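Local coordinates for protein putative mannose-1-phosphate guanylyl transferase (Thermus thermophilus, PDB 2CU2) that probably transfers a guanylyl group from GTP to mannose 1-phosphate, making GDP-mannose, at residues Ala9-Gly13 and Arg24-Phe28; Asp109-Asp114 and Phe251-Val256. The contacts are given in a common frame with arbitrary orientation. Residue numbers count along the deposited sequence, not the author numbering.

Interaction 1: Ala9-Gly13 and Arg24-Phe28. With SO4 (sulfate ion), chain B.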
loop_
_atom_site.group_PDB
_atom_site.type_symbol
_atom_site.label_atom_id
_atom_site.label_comp_id
_atom_site.label_asym_id
_atom_site.label_seq_id
_atom_site.Cartn_x
_atom_site.Cartn_y
_atom_site.Cartn_z
ATOM N N ALA A 9 5.155 21.657 -20.894
ATOM C CA ALA A 9 5.068 20.398 -20.165
ATOM C C ALA A 9 6.400 20.067 -19.487
ATOM O O ALA A 9 7.436 19.924 -20.123
ATOM C CB ALA A 9 4.698 19.294 -21.158
ATOM N N GLY A 10 6.356 19.990 -18.144
ATOM C CA GLY A 10 7.580 19.703 -17.404
ATOM C C GLY A 10 7.292 19.286 -15.962
ATOM O O GLY A 10 6.162 19.052 -15.558
ATOM N N GLY A 11 8.382 19.160 -15.181
ATOM C CA GLY A 11 8.233 18.737 -13.795
ATOM C C GLY A 11 8.391 17.221 -13.658
ATOM O O GLY A 11 7.673 16.441 -14.269
ATOM N N ARG A 12 9.356 16.698 -12.915
ATOM C CA ARG A 12 9.445 15.280 -12.581
ATOM C C ARG A 12 8.264 14.851 -11.717
ATOM O O ARG A 12 7.780 13.727 -11.829
ATOM C CB ARG A 12 10.741 14.986 -11.819
ATOM C CG ARG A 12 12.019 15.402 -12.530
ATOM C CD ARG A 12 13.236 15.142 -11.646
ATOM N NE ARG A 12 14.471 15.632 -12.254
ATOM C CZ ARG A 12 15.035 15.104 -13.336
ATOM N NH1 ARG A 12 14.476 14.058 -13.935
ATOM N NH2 ARG A 12 16.157 15.626 -13.825
ATOM N N GLY A 13 7.808 15.753 -10.851
ATOM C CA GLY A 13 6.704 15.431 -9.966
ATOM C C GLY A 13 7.130 14.351 -8.986
ATOM O O GLY A 13 6.427 13.359 -8.794
ATOM N N ARG A 24 7.989 9.250 -17.142
ATOM C CA ARG A 24 6.633 9.774 -17.063
ATOM C C ARG A 24 6.554 10.964 -16.106
ATOM O O ARG A 24 6.337 10.820 -14.910
ATOM C CB ARG A 24 5.717 8.651 -16.576
ATOM C CG ARG A 24 4.400 8.598 -17.348
ATOM C CD ARG A 24 4.592 8.094 -18.782
ATOM N NE ARG A 24 3.825 6.865 -19.003
ATOM C CZ ARG A 24 4.070 6.178 -20.134
ATOM N NH1 ARG A 24 4.975 6.615 -20.994
ATOM N NH2 ARG A 24 3.398 5.050 -20.381
ATOM N N PRO A 25 6.786 12.161 -16.682
ATOM C CA PRO A 25 6.726 13.408 -15.934
ATOM C C PRO A 25 5.300 13.729 -15.480
ATOM O O PRO A 25 4.329 13.096 -15.877
ATOM C CB PRO A 25 7.257 14.522 -16.836
ATOM C CG PRO A 25 7.832 13.876 -18.096
ATOM C CD PRO A 25 7.132 12.437 -18.064
ATOM N N LYS A 26 5.205 14.738 -14.595
ATOM C CA LYS A 26 3.932 15.035 -13.931
ATOM C C LYS A 26 2.758 15.158 -14.919
ATOM O O LYS A 26 1.673 14.636 -14.704
ATOM C CB LYS A 26 4.095 16.340 -13.151
ATOM C CG LYS A 26 2.750 16.937 -12.731
ATOM C CD LYS A 26 2.855 17.749 -11.439
ATOM C CE LYS A 26 1.720 18.768 -11.293
ATOM N NZ LYS A 26 2.149 19.862 -10.423
ATOM N N PRO A 27 2.984 15.918 -16.008
ATOM C CA PRO A 27 1.918 16.245 -16.954
ATOM C C PRO A 27 1.293 14.997 -17.586
ATOM O O PRO A 27 0.234 15.043 -18.199
ATOM C CB PRO A 27 2.519 17.137 -18.038
ATOM C CG PRO A 27 3.894 17.599 -17.565
ATOM C CD PRO A 27 4.236 16.511 -16.444
ATOM N N PHE A 28 2.016 13.868 -17.482
ATOM C CA PHE A 28 1.540 12.663 -18.152
ATOM C C PHE A 28 0.943 11.618 -17.205
ATOM O O PHE A 28 0.896 10.429 -17.491
ATOM C CB PHE A 28 2.688 12.079 -18.978
ATOM C CG PHE A 28 3.245 13.117 -19.904
ATOM C CD1 PHE A 28 2.651 13.320 -21.144
ATOM C CD2 PHE A 28 4.393 13.808 -19.556
ATOM C CE1 PHE A 28 3.212 14.218 -22.038
ATOM C CE2 PHE A 28 4.951 14.708 -20.459
ATOM C CZ PHE A 28 4.364 14.917 -21.700
HETATM S S SO4 B . 8.920 18.134 -7.552
HETATM O O1 SO4 B . 9.893 18.140 -6.425
HETATM O O2 SO4 B . 9.532 17.474 -8.738
HETATM O O3 SO4 B . 8.554 19.535 -7.897
HETATM O O4 SO4 B . 7.694 17.386 -7.151
#
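A glycine-rich turn, A9-G13, follows strand 3-8 and curls over the P25-P27 bend of R24-F28, with CA atoms 4.7 Å apart at R12 and P25 and 4.9 Å at G13 and K26. Together they belong to the signature loop of the nucleotidyltransferases (G-G-x-G-x-R-L with a later R-P-K-P), which in relatives wraps the nucleotide and its phosphates. One nearly straight hydrogen bond joins the two segments, from K26 N to G11 O (3.0 Å, 171°). P25 and P27 have no amide hydrogen to offer, so K26 supplies the donor between them, and their rings stiffen the short 3-10 turn, which F28 N closes on P25 O at 2.9 Å. Glycine suits two positions: at G11 a CB would jam against the preceding carbonyl, and at G13 phi is positive and a CB would come within 3.1 Å of K26 CB. P27 packs its ring against the small A9, CG to CB 4.1 Å, while F28 reaches the same methyl with CZ at 4.4 Å. A9 also packs on strand 54-59, and F28 on helix 63-66. From CB beside G13, the extended K26 side chain leads away to a salt bridge with D109 and a hydrogen bond to the carbonyl of D255. A sulfate, probably from the crystallisation liquor, is also bound by R15 and R327; G13 N meets its O2 at 3.2 Å in a weak hydrogen bond.

Interaction 2: Asp109-Asp114 and Phe251-Val256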
loop_
_atom_site.group_PDB
_atom_site.type_symbol
_atom_site.label_atom_id
_atom_site.label_comp_id
_atom_site.label_asym_id
_atom_site.label_seq_id
_atom_site.Cartn_x
_atom_site.Cartn_y
_atom_site.Cartn_z
ATOM N N ASP A 109 0.574 21.256 -16.166
ATOM C CA ASP A 109 0.484 20.422 -14.975
ATOM C C ASP A 109 -0.359 21.065 -13.870
ATOM O O ASP A 109 -0.097 20.913 -12.686
ATOM C CB ASP A 109 1.903 20.122 -14.479
ATOM C CG ASP A 109 2.584 21.408 -14.016
ATOM O OD1 ASP A 109 2.530 22.388 -14.762
ATOM O OD2 ASP A 109 3.217 21.399 -12.962
ATOM N N HIS A 110 -1.383 21.833 -14.298
ATOM C CA HIS A 110 -2.280 22.455 -13.328
ATOM C C HIS A 110 -3.710 21.905 -13.442
ATOM O O HIS A 110 -4.121 21.378 -14.468
ATOM C CB HIS A 110 -2.287 23.965 -13.584
ATOM C CG HIS A 110 -0.990 24.565 -13.108
ATOM N ND1 HIS A 110 -0.761 25.900 -13.056
ATOM C CD2 HIS A 110 0.161 23.899 -12.670
ATOM C CE1 HIS A 110 0.499 26.035 -12.598
ATOM N NE2 HIS A 110 1.074 24.853 -12.358
ATOM N N TYR A 111 -4.462 22.005 -12.333
ATOM C CA TYR A 111 -5.866 21.614 -12.381
ATOM C C TYR A 111 -6.778 22.837 -12.491
ATOM O O TYR A 111 -6.602 23.837 -11.808
ATOM C CB TYR A 111 -6.195 20.832 -11.112
ATOM C CG TYR A 111 -7.670 20.675 -10.999
ATOM C CD1 TYR A 111 -8.316 19.668 -11.709
ATOM C CD2 TYR A 111 -8.419 21.572 -10.238
ATOM C CE1 TYR A 111 -9.696 19.550 -11.654
ATOM C CE2 TYR A 111 -9.800 21.461 -10.190
ATOM C CZ TYR A 111 -10.438 20.457 -10.895
ATOM O OH TYR A 111 -11.813 20.333 -10.842
ATOM N N VAL A 112 -7.759 22.740 -13.380
ATOM C CA VAL A 112 -8.731 23.802 -13.608
ATOM C C VAL A 112 -10.097 23.126 -13.546
ATOM O O VAL A 112 -10.324 22.115 -14.207
ATOM C CB VAL A 112 -8.517 24.454 -14.988
ATOM C CG1 VAL A 112 -9.659 25.423 -15.296
ATOM C CG2 VAL A 112 -7.169 25.191 -14.996
ATOM N N GLY A 113 -10.999 23.666 -12.737
ATOM C CA GLY A 113 -12.302 23.046 -12.603
ATOM C C GLY A 113 -13.443 23.661 -13.390
ATOM O O GLY A 113 -14.597 23.290 -13.182
ATOM N N ASP A 114 -13.139 24.589 -14.291
ATOM C CA ASP A 114 -14.181 25.236 -15.100
ATOM C C ASP A 114 -13.540 25.681 -16.410
ATOM O O ASP A 114 -13.022 26.792 -16.509
ATOM C CB ASP A 114 -14.745 26.453 -14.360
ATOM C CG ASP A 114 -16.027 26.978 -14.986
ATOM O OD1 ASP A 114 -16.207 26.824 -16.211
ATOM O OD2 ASP A 114 -16.854 27.562 -14.250
ATOM N N PHE A 251 -12.340 30.387 -11.684
ATOM C CA PHE A 251 -12.481 28.941 -11.646
ATOM C C PHE A 251 -11.582 28.298 -10.588
ATOM O O PHE A 251 -10.578 28.859 -10.169
ATOM C CB PHE A 251 -12.117 28.405 -13.029
ATOM C CG PHE A 251 -10.825 29.016 -13.486
ATOM C CD1 PHE A 251 -9.620 28.525 -12.996
ATOM C CD2 PHE A 251 -10.838 30.079 -14.374
ATOM C CE1 PHE A 251 -8.426 29.105 -13.397
ATOM C CE2 PHE A 251 -9.635 30.654 -14.773
ATOM C CZ PHE A 251 -8.427 30.170 -14.289
ATOM N N PRO A 252 -12.000 27.102 -10.131
ATOM C CA PRO A 252 -11.182 26.319 -9.222
ATOM C C PRO A 252 -9.817 26.013 -9.843
ATOM O O PRO A 252 -9.696 25.684 -11.016
ATOM C CB PRO A 252 -11.931 25.021 -8.919
ATOM C CG PRO A 252 -13.389 25.301 -9.271
ATOM C CD PRO A 252 -13.247 26.409 -10.420
ATOM N N TRP A 253 -8.768 26.180 -9.016
ATOM C CA TRP A 253 -7.427 26.027 -9.566
ATOM C C TRP A 253 -6.416 25.545 -8.518
ATOM O O TRP A 253 -6.357 26.020 -7.392
ATOM C CB TRP A 253 -6.989 27.379 -10.133
ATOM C CG TRP A 253 -5.572 27.325 -10.554
ATOM C CD1 TRP A 253 -5.081 26.964 -11.829
ATOM C CD2 TRP A 253 -4.419 27.684 -9.756
ATOM N NE1 TRP A 253 -3.729 27.068 -11.914
ATOM C CE2 TRP A 253 -3.276 27.528 -10.576
ATOM C CE3 TRP A 253 -4.264 28.113 -8.439
ATOM C CZ2 TRP A 253 -2.017 27.807 -10.071
ATOM C CZ3 TRP A 253 -3.004 28.393 -7.934
ATOM C CH2 TRP A 253 -1.874 28.234 -8.754
ATOM N N ASP A 254 -5.631 24.529 -8.924
ATOM C CA ASP A 254 -4.569 24.019 -8.060
ATOM C C ASP A 254 -3.366 23.583 -8.902
ATOM O O ASP A 254 -3.501 23.072 -10.003
ATOM C CB ASP A 254 -5.119 22.819 -7.288
ATOM C CG ASP A 254 -4.401 22.698 -5.950
ATOM O OD1 ASP A 254 -3.227 22.324 -5.960
ATOM O OD2 ASP A 254 -5.021 22.959 -4.920
ATOM N N ASP A 255 -2.157 23.838 -8.374
ATOM C CA ASP A 255 -0.982 23.444 -9.140
ATOM C C ASP A 255 -0.723 21.933 -9.058
ATOM O O ASP A 255 0.088 21.372 -9.784
ATOM C CB ASP A 255 0.229 24.256 -8.660
ATOM C CG ASP A 255 0.802 23.680 -7.371
ATOM O OD1 ASP A 255 2.008 23.839 -7.164
ATOM O OD2 ASP A 255 0.049 23.127 -6.578
ATOM N N VAL A 256 -1.451 21.281 -8.127
ATOM C CA VAL A 256 -1.281 19.841 -7.924
ATOM C C VAL A 256 0.165 19.456 -7.606
ATOM O O VAL A 256 0.739 18.545 -8.189
ATOM C CB VAL A 256 -1.755 19.099 -9.175
ATOM C CG1 VAL A 256 -1.933 17.617 -8.855
ATOM C CG2 VAL A 256 -3.076 19.671 -9.661
HETATM O O HOH W 1 -2.578 27.354 -14.830
#
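V112 fits between two aromatic side chains of the other segment, its CG1 3.9 Å from F251 CD1 and its CG2 4.2 Å from W253 CD1; a compact branched residue fills this space well. F251 and W253 continue the apolar layer onto L139 of strand 134-139, and F251 also meets helix 115-128. Y111 faces the other way, with CB 3.6 Å from V256 CG2 and CE2 4.3 Å from P252 CB. The backbone between these two layers includes a short two-stranded antiparallel ribbon, distinct from the large central sheet of the GT-A-type nucleotidyltransferase domain. Y111 and D254 form its hydrogen-bonded pair, Y111 N to D254 O at 2.7 Å and D254 N to Y111 O at 3.1 Å, and V112 with W253 the non-hydrogen-bonded one. G113 N extends the ladder to P252 O (3.0 Å), at a place where a CB would strike P252 CG and Y111 OH. The CA of D255 lies over the face of the H110 ring, 4.1 Å from its centroid, in a CH-pi contact. A water joins H110 ND1 (2.9 Å) to W253 NE1 (3.1 Å). Aspartate carboxylates serve as acceptors at the polar edge: D114 is an N-cap, its OD1 accepting from A117 N, and D255 bonds Y148. D254 forms a salt bridge with R264, and its OD1 also accepts from V256 N at 3.0 Å, closing an Asx turn.

In the fold
Interaction 1 comes first along the chain, held within the loop between strand 3-8 and helix 37-45; interaction 2 joins segments 137 residues apart. Their centres lie about 15 Å apart, inside the same nucleotidyltransferase domain. Strands 3-8 and 102-107 are parallel neighbours in the large mixed sheet, and A9-G13 and D109-D114 follow them, so the two contacts gather at the C-terminal ends of these neighbouring strands. K26 joins them directly: its NZ is 3.2 Å from D109 OD2 in a salt bridge and 2.6 Å from D255 O in a probable hydrogen bond. One lysine thus ties the signature loop to both segments of interaction 2, just beside the ribbon's strands, around what is probably the substrate cleft.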